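PDB 5MTW: SecB-like chaperone Rv1957 from Mycobacterium tuberculosis, which keeps the antitoxin HigA1 from aggregating and is required for neutralization of the toxin HigB1, as the chaperone of a toxin-antitoxin-chaperone system. Local coordinates for residues Arg29-Leu34 with Phe106-Leu111; Phe70-Ser75 with Ala110-His115. All blocks are in the same frame, centred on the assembly; numbering follows the deposited sequence.

Contact 1: Arg29-Leu34 with Phe106-Leu111; sequences RDIRLL and FEFAAL
From D30 to L34 the first strand runs antiparallel to L111-E107, the two directions at 155°, and R32 and A109 form a hydrogen-bonded pair: R32 N donates to A109 O, and A109 N to R32 O at 2.8 Å. At the L111 end the register slips. L111 N bonds almost straight to D30 O, while R29 N reaches L111 O at 2.7 Å, so R29 and D30 both face one residue, a classic beta bulge. I31, L33, F108 and A110 share one face of the sheet, where apolar side chains suit burial; helix 125-154 packs on I31, F108 and A110, and L33 meets R154 of the second subunit. L33 CG stands anti to the backbone N (chi1 178°), and its CD1 lies over one face of the F108 ring, 3.9 Å from the centroid and offset toward the rim, a CH-pi contact. I31 CG1 meets A110 CB at 4.0 Å, the small alanine letting the branched side chain sit close to its strand.

This is the SecB-like fold, a four-stranded antiparallel sheet backed by a long helix; its other face, with D30, R32, A109 and L111, receives the bound HigA1 peptide. There the methyl of A109 rests 3.8 Å from L34 CG, and aromatic side chains of the peptide pack on R32, A109 and L111. D30 OD2 accepts a hydrogen bond from an aromatic side chain of the peptide and pairs with a basic one. The L34 and E107 side chains cross obliquely, L34 CD1 lying 3.9 Å from E107 CD; E107 OE2 forms a salt bridge with R73, OE1 with R35.

Contact 2: Phe70-Ser75 with Ala110-His115; sequences FVVRIS and ALFDYH
The rings of F70 and F112 lie nearly parallel, planes at 9°, but slid so far apart that they barely overlap, with centroids 5.1 Å from each other. What sits over one face of the F70 ring is instead the F112 methylene: CB stands 3.8 Å from the ring centroid, close to the normal, in a CH-pi contact. F70 CG occupies the crowded position between the backbone N and the carbonyl carbon (chi1 59°), from which the ring reaches across to its partner strand. Y114 crosses F70 at about a right angle, bringing CD2 to the rim of the F70 ring, 3.8 Å from CE1 and near its plane. A flat aromatic side chain suits the place of F70, whose face takes F112 CB while its edge takes Y114 CD2. Farther along, the beta-branched V72 puts CG2, anti to its carbonyl carbon, against F112 CE1 at 3.6 Å.

Behind these groups the strands pair antiparallel. F70 and F112 exchange two hydrogen bonds, and so do V72 and A110, where A110 N to V72 O is 2.7 Å. Between them V71 and L111 form a non-hydrogen-bonded pair whose side chains point to the other face; V71 CG2 touches L111 CD1 at 4.0 Å, and the bound peptide packs on both.

Helix 125-154 packs on the face of F70, V72 and F112, with L128 against F70, L140 against V72 and Y131 edge-to-face with F112, while Y114 meets the loop residues P64 and P123. Strand 50-62 flanks F70 through V60 and A62, and I28 of the neighbouring strand 26-40 touches F112.

How the contacts relate
Starting at the N terminus, strand 26-40 enters the sheet first, but its partner in contact 1 comes last of the four strands. That contact therefore closes a long loop holding strands 50-62 and 69-82. Contact 2 closes a shorter one, from 69-82 to 99-114. Its first segment lies within the larger loop, and its second overlaps and runs past the end of contact 1, sharing A110 and L111, so the two loops cross slightly. Strand 99-114 is thus held on both edges, giving the order 26-40, 99-114, 69-82, 50-62. L34 packs on R73 over this inner strand, and a probable backbone hydrogen bond between F108 and I74 joins the contacts along it.

Contact 1: Arg29-Leu34 with Phe106-Leu111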
loop_
_atom_site.group_PDB
_atom_site.type_symbol
_atom_site.label_atom_id
_atom_site.label_comp_id
_atom_site.label_asym_id
_atom_site.label_seq_id
_atom_site.Cartn_x
_atom_site.Cartn_y
_atom_site.Cartn_z
ATOM N N ARG A 29 12.138 -3.283 15.826
ATOM C CA ARG A 29 11.665 -4.675 15.618
ATOM C C ARG A 29 10.519 -4.732 14.657
ATOM O O ARG A 29 10.515 -5.550 13.807
ATOM C CB ARG A 29 11.286 -5.345 16.890
ATOM C CG ARG A 29 12.443 -5.578 17.802
ATOM C CD ARG A 29 13.617 -6.210 17.075
ATOM N NE ARG A 29 14.717 -6.367 17.998
ATOM C CZ ARG A 29 15.829 -7.017 17.747
ATOM N NH1 ARG A 29 16.051 -7.556 16.556
ATOM N NH2 ARG A 29 16.711 -7.116 18.704
ATOM N N ASP A 30 9.563 -3.784 14.737
ATOM C CA ASP A 30 8.353 -3.866 13.927
ATOM C C ASP A 30 7.615 -2.509 13.928
ATOM O O ASP A 30 7.883 -1.656 14.719
ATOM C CB ASP A 30 7.498 -4.959 14.480
ATOM C CG ASP A 30 6.477 -5.556 13.471
ATOM O OD1 ASP A 30 6.442 -5.291 12.266
ATOM O OD2 ASP A 30 5.699 -6.373 13.981
ATOM N N ILE A 31 6.677 -2.394 13.019
ATOM C CA ILE A 31 5.850 -1.204 12.818
ATOM C C ILE A 31 4.426 -1.684 12.572
ATOM O O ILE A 31 4.179 -2.717 11.949
ATOM C CB ILE A 31 6.381 -0.381 11.631
ATOM C CG1 ILE A 31 7.696 0.356 12.106
ATOM C CG2 ILE A 31 5.350 0.668 11.254
ATOM C CD1 ILE A 31 8.722 0.551 11.069
ATOM N N ARG A 32 3.480 -1.010 13.163
ATOM C CA ARG A 32 2.108 -1.330 12.843
ATOM C C ARG A 32 1.227 -0.031 12.890
ATOM O O ARG A 32 1.504 0.915 13.621
ATOM C CB ARG A 32 1.551 -2.443 13.768
ATOM C CG ARG A 32 1.269 -1.969 15.207
ATOM C CD ARG A 32 0.562 -3.036 16.083
ATOM N NE ARG A 32 0.506 -2.665 17.503
ATOM C CZ ARG A 32 -0.250 -3.226 18.452
ATOM N NH1 ARG A 32 -1.069 -4.206 18.182
ATOM N NH2 ARG A 32 -0.166 -2.773 19.701
ATOM N N LEU A 33 0.148 -0.104 12.145
ATOM C CA LEU A 33 -0.952 0.793 12.303
ATOM C C LEU A 33 -1.746 0.368 13.568
ATOM O O LEU A 33 -2.164 -0.771 13.642
ATOM C CB LEU A 33 -1.776 0.789 11.009
ATOM C CG LEU A 33 -3.048 1.698 11.028
ATOM C CD1 LEU A 33 -2.696 3.181 10.837
ATOM C CD2 LEU A 33 -4.002 1.247 9.964
ATOM N N LEU A 34 -2.042 1.292 14.480
ATOM C CA LEU A 34 -2.867 1.009 15.676
ATOM C C LEU A 34 -4.324 1.242 15.446
ATOM O O LEU A 34 -5.147 0.505 15.925
ATOM C CB LEU A 34 -2.425 1.908 16.878
ATOM C CG LEU A 34 -1.038 1.611 17.511
ATOM C CD1 LEU A 34 -0.641 2.555 18.678
ATOM C CD2 LEU A 34 -0.982 0.171 18.026
ATOM N N PHE A 106 -5.322 8.973 12.541
ATOM C CA PHE A 106 -4.730 7.673 12.637
ATOM C C PHE A 106 -3.467 7.670 13.504
ATOM O O PHE A 106 -2.835 8.715 13.719
ATOM C CB PHE A 106 -4.484 7.133 11.208
ATOM C CG PHE A 106 -3.537 7.958 10.400
ATOM C CD1 PHE A 106 -3.976 9.063 9.715
ATOM C CD2 PHE A 106 -2.218 7.671 10.385
ATOM C CE1 PHE A 106 -3.099 9.870 8.937
ATOM C CE2 PHE A 106 -1.304 8.437 9.657
ATOM C CZ PHE A 106 -1.750 9.543 8.909
ATOM N N GLU A 107 -3.013 6.488 13.904
ATOM C CA GLU A 107 -1.825 6.420 14.701
ATOM C C GLU A 107 -0.966 5.175 14.404
ATOM O O GLU A 107 -1.531 4.099 14.246
ATOM C CB GLU A 107 -2.242 6.323 16.176
ATOM C CG GLU A 107 -1.090 6.427 17.135
ATOM C CD GLU A 107 -1.558 6.350 18.601
ATOM O OE1 GLU A 107 -2.675 5.911 18.869
ATOM O OE2 GLU A 107 -0.788 6.795 19.485
ATOM N N PHE A 108 0.315 5.400 14.145
ATOM C CA PHE A 108 1.275 4.383 13.891
ATOM C C PHE A 108 2.120 4.112 15.157
ATOM O O PHE A 108 2.337 4.992 16.029
ATOM C CB PHE A 108 2.184 4.769 12.680
ATOM C CG PHE A 108 1.570 4.394 11.319
ATOM C CD1 PHE A 108 1.779 3.130 10.785
ATOM C CD2 PHE A 108 0.753 5.289 10.590
ATOM C CE1 PHE A 108 1.178 2.736 9.555
ATOM C CE2 PHE A 108 0.166 4.915 9.385
ATOM C CZ PHE A 108 0.443 3.671 8.834
ATOM N N ALA A 109 2.617 2.885 15.235
ATOM C CA ALA A 109 3.480 2.460 16.275
ATOM C C ALA A 109 4.677 1.745 15.750
ATOM O O ALA A 109 4.494 0.951 14.838
ATOM C CB ALA A 109 2.779 1.449 17.111
ATOM N N ALA A 110 5.826 2.043 16.345
ATOM C CA ALA A 110 7.090 1.367 16.175
ATOM C C ALA A 110 7.622 0.705 17.517
ATOM O O ALA A 110 7.705 1.329 18.603
ATOM C CB ALA A 110 8.123 2.308 15.534
ATOM N N LEU A 111 7.991 -0.558 17.394
ATOM C CA LEU A 111 8.424 -1.413 18.526
ATOM C C LEU A 111 9.975 -1.496 18.493
ATOM O O LEU A 111 10.537 -1.763 17.453
ATOM C CB LEU A 111 7.875 -2.812 18.344
ATOM C CG LEU A 111 8.289 -3.876 19.409
ATOM C CD1 LEU A 111 7.902 -3.379 20.803
ATOM C CD2 LEU A 111 7.681 -5.233 19.131
#

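Contact 2: Phe70-Ser75 with Ala110-His115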
loop_
_atom_site.group_PDB
_atom_site.type_symbol
_atom_site.label_atom_id
_atom_site.label_comp_id
_atom_site.label_asym_id
_atom_site.label_seq_id
_atom_site.Cartn_x
_atom_site.Cartn_y
_atom_site.Cartn_z
ATOM N N PHE A 70 10.344 -0.859 24.149
ATOM C CA PHE A 70 9.461 0.287 24.133
ATOM C C PHE A 70 8.785 0.539 22.811
ATOM O O PHE A 70 9.263 0.146 21.744
ATOM C CB PHE A 70 10.171 1.543 24.589
ATOM C CG PHE A 70 11.368 1.916 23.773
ATOM C CD1 PHE A 70 12.565 1.308 23.970
ATOM C CD2 PHE A 70 11.277 2.910 22.805
ATOM C CE1 PHE A 70 13.706 1.650 23.218
ATOM C CE2 PHE A 70 12.404 3.277 22.070
ATOM C CZ PHE A 70 13.606 2.639 22.279
ATOM N N VAL A 71 7.703 1.294 22.893
ATOM C CA VAL A 71 6.939 1.620 21.686
ATOM C C VAL A 71 6.872 3.112 21.436
ATOM O O VAL A 71 6.482 3.866 22.318
ATOM C CB VAL A 71 5.484 1.122 21.851
ATOM C CG1 VAL A 71 4.627 1.492 20.610
ATOM C CG2 VAL A 71 5.504 -0.369 22.013
ATOM N N VAL A 72 7.245 3.533 20.244
ATOM C CA VAL A 72 7.075 4.927 19.787
ATOM C C VAL A 72 5.813 5.007 18.977
ATOM O O VAL A 72 5.622 4.206 18.009
ATOM C CB VAL A 72 8.264 5.430 18.932
ATOM C CG1 VAL A 72 8.002 6.872 18.452
ATOM C CG2 VAL A 72 9.505 5.360 19.797
ATOM N N ARG A 73 4.929 5.940 19.361
ATOM C CA ARG A 73 3.652 6.135 18.699
ATOM C C ARG A 73 3.601 7.561 18.151
ATOM O O ARG A 73 4.041 8.533 18.820
ATOM C CB ARG A 73 2.441 5.927 19.672
ATOM C CG ARG A 73 2.193 4.548 20.165
ATOM C CD ARG A 73 0.888 4.465 20.973
ATOM N NE ARG A 73 1.112 4.895 22.345
ATOM C CZ ARG A 73 0.605 6.002 22.904
ATOM N NH1 ARG A 73 -0.225 6.801 22.225
ATOM N NH2 ARG A 73 0.942 6.294 24.170
ATOM N N ILE A 74 3.104 7.685 16.943
ATOM C CA ILE A 74 2.766 9.007 16.391
ATOM C C ILE A 74 1.311 9.007 15.955
ATOM O O ILE A 74 0.882 8.170 15.123
ATOM C CB ILE A 74 3.715 9.456 15.248
ATOM C CG1 ILE A 74 5.151 9.460 15.826
ATOM C CG2 ILE A 74 3.300 10.839 14.730
ATOM C CD1 ILE A 74 6.216 9.654 14.812
ATOM N N SER A 75 0.578 9.875 16.645
ATOM C CA SER A 75 -0.840 10.205 16.363
ATOM C C SER A 75 -0.896 11.340 15.322
ATOM O O SER A 75 -0.097 12.283 15.402
ATOM C CB SER A 75 -1.558 10.610 17.681
ATOM O OG SER A 75 -2.921 10.837 17.434
ATOM N N ALA A 110 5.826 2.043 16.345
ATOM C CA ALA A 110 7.090 1.367 16.175
ATOM C C ALA A 110 7.622 0.705 17.517
ATOM O O ALA A 110 7.705 1.329 18.603
ATOM C CB ALA A 110 8.123 2.308 15.534
ATOM N N LEU A 111 7.991 -0.558 17.394
ATOM C CA LEU A 111 8.424 -1.413 18.526
ATOM C C LEU A 111 9.975 -1.496 18.493
ATOM O O LEU A 111 10.537 -1.763 17.453
ATOM C CB LEU A 111 7.875 -2.812 18.344
ATOM C CG LEU A 111 8.289 -3.876 19.409
ATOM C CD1 LEU A 111 7.902 -3.379 20.803
ATOM C CD2 LEU A 111 7.681 -5.233 19.131
ATOM N N PHE A 112 10.620 -1.185 19.609
ATOM C CA PHE A 112 12.038 -1.267 19.713
ATOM C C PHE A 112 12.352 -2.088 20.940
ATOM O O PHE A 112 11.569 -2.111 21.916
ATOM C CB PHE A 112 12.675 0.086 19.985
ATOM C CG PHE A 112 12.458 1.091 18.909
ATOM C CD1 PHE A 112 11.274 1.782 18.855
ATOM C CD2 PHE A 112 13.441 1.358 17.968
ATOM C CE1 PHE A 112 11.059 2.743 17.890
ATOM C CE2 PHE A 112 13.259 2.322 17.024
ATOM C CZ PHE A 112 12.029 3.004 16.942
ATOM N N ASP A 113 13.513 -2.692 20.924
ATOM C CA ASP A 113 14.027 -3.167 22.178
ATOM C C ASP A 113 15.529 -2.793 22.312
ATOM O O ASP A 113 16.142 -2.174 21.387
ATOM C CB ASP A 113 13.628 -4.609 22.437
ATOM C CG ASP A 113 14.063 -5.558 21.345
ATOM O OD1 ASP A 113 15.137 -5.339 20.767
ATOM O OD2 ASP A 113 13.321 -6.548 21.103
ATOM N N TYR A 114 16.069 -3.028 23.505
ATOM C CA TYR A 114 17.499 -2.748 23.762
ATOM C C TYR A 114 18.143 -3.741 24.755
ATOM O O TYR A 114 17.459 -4.487 25.444
ATOM C CB TYR A 114 17.649 -1.334 24.278
ATOM C CG TYR A 114 16.915 -1.113 25.576
ATOM C CD1 TYR A 114 17.511 -1.430 26.824
ATOM C CD2 TYR A 114 15.615 -0.642 25.576
ATOM C CE1 TYR A 114 16.815 -1.260 28.011
ATOM C CE2 TYR A 114 14.925 -0.443 26.745
ATOM C CZ TYR A 114 15.509 -0.767 27.947
ATOM O OH TYR A 114 14.792 -0.507 29.059
ATOM N N HIS A 115 19.478 -3.723 24.781
ATOM C CA HIS A 115 20.358 -4.600 25.610
ATOM C C HIS A 115 21.201 -3.678 26.484
ATOM O O HIS A 115 21.895 -2.825 25.945
ATOM C CB HIS A 115 21.296 -5.425 24.701
#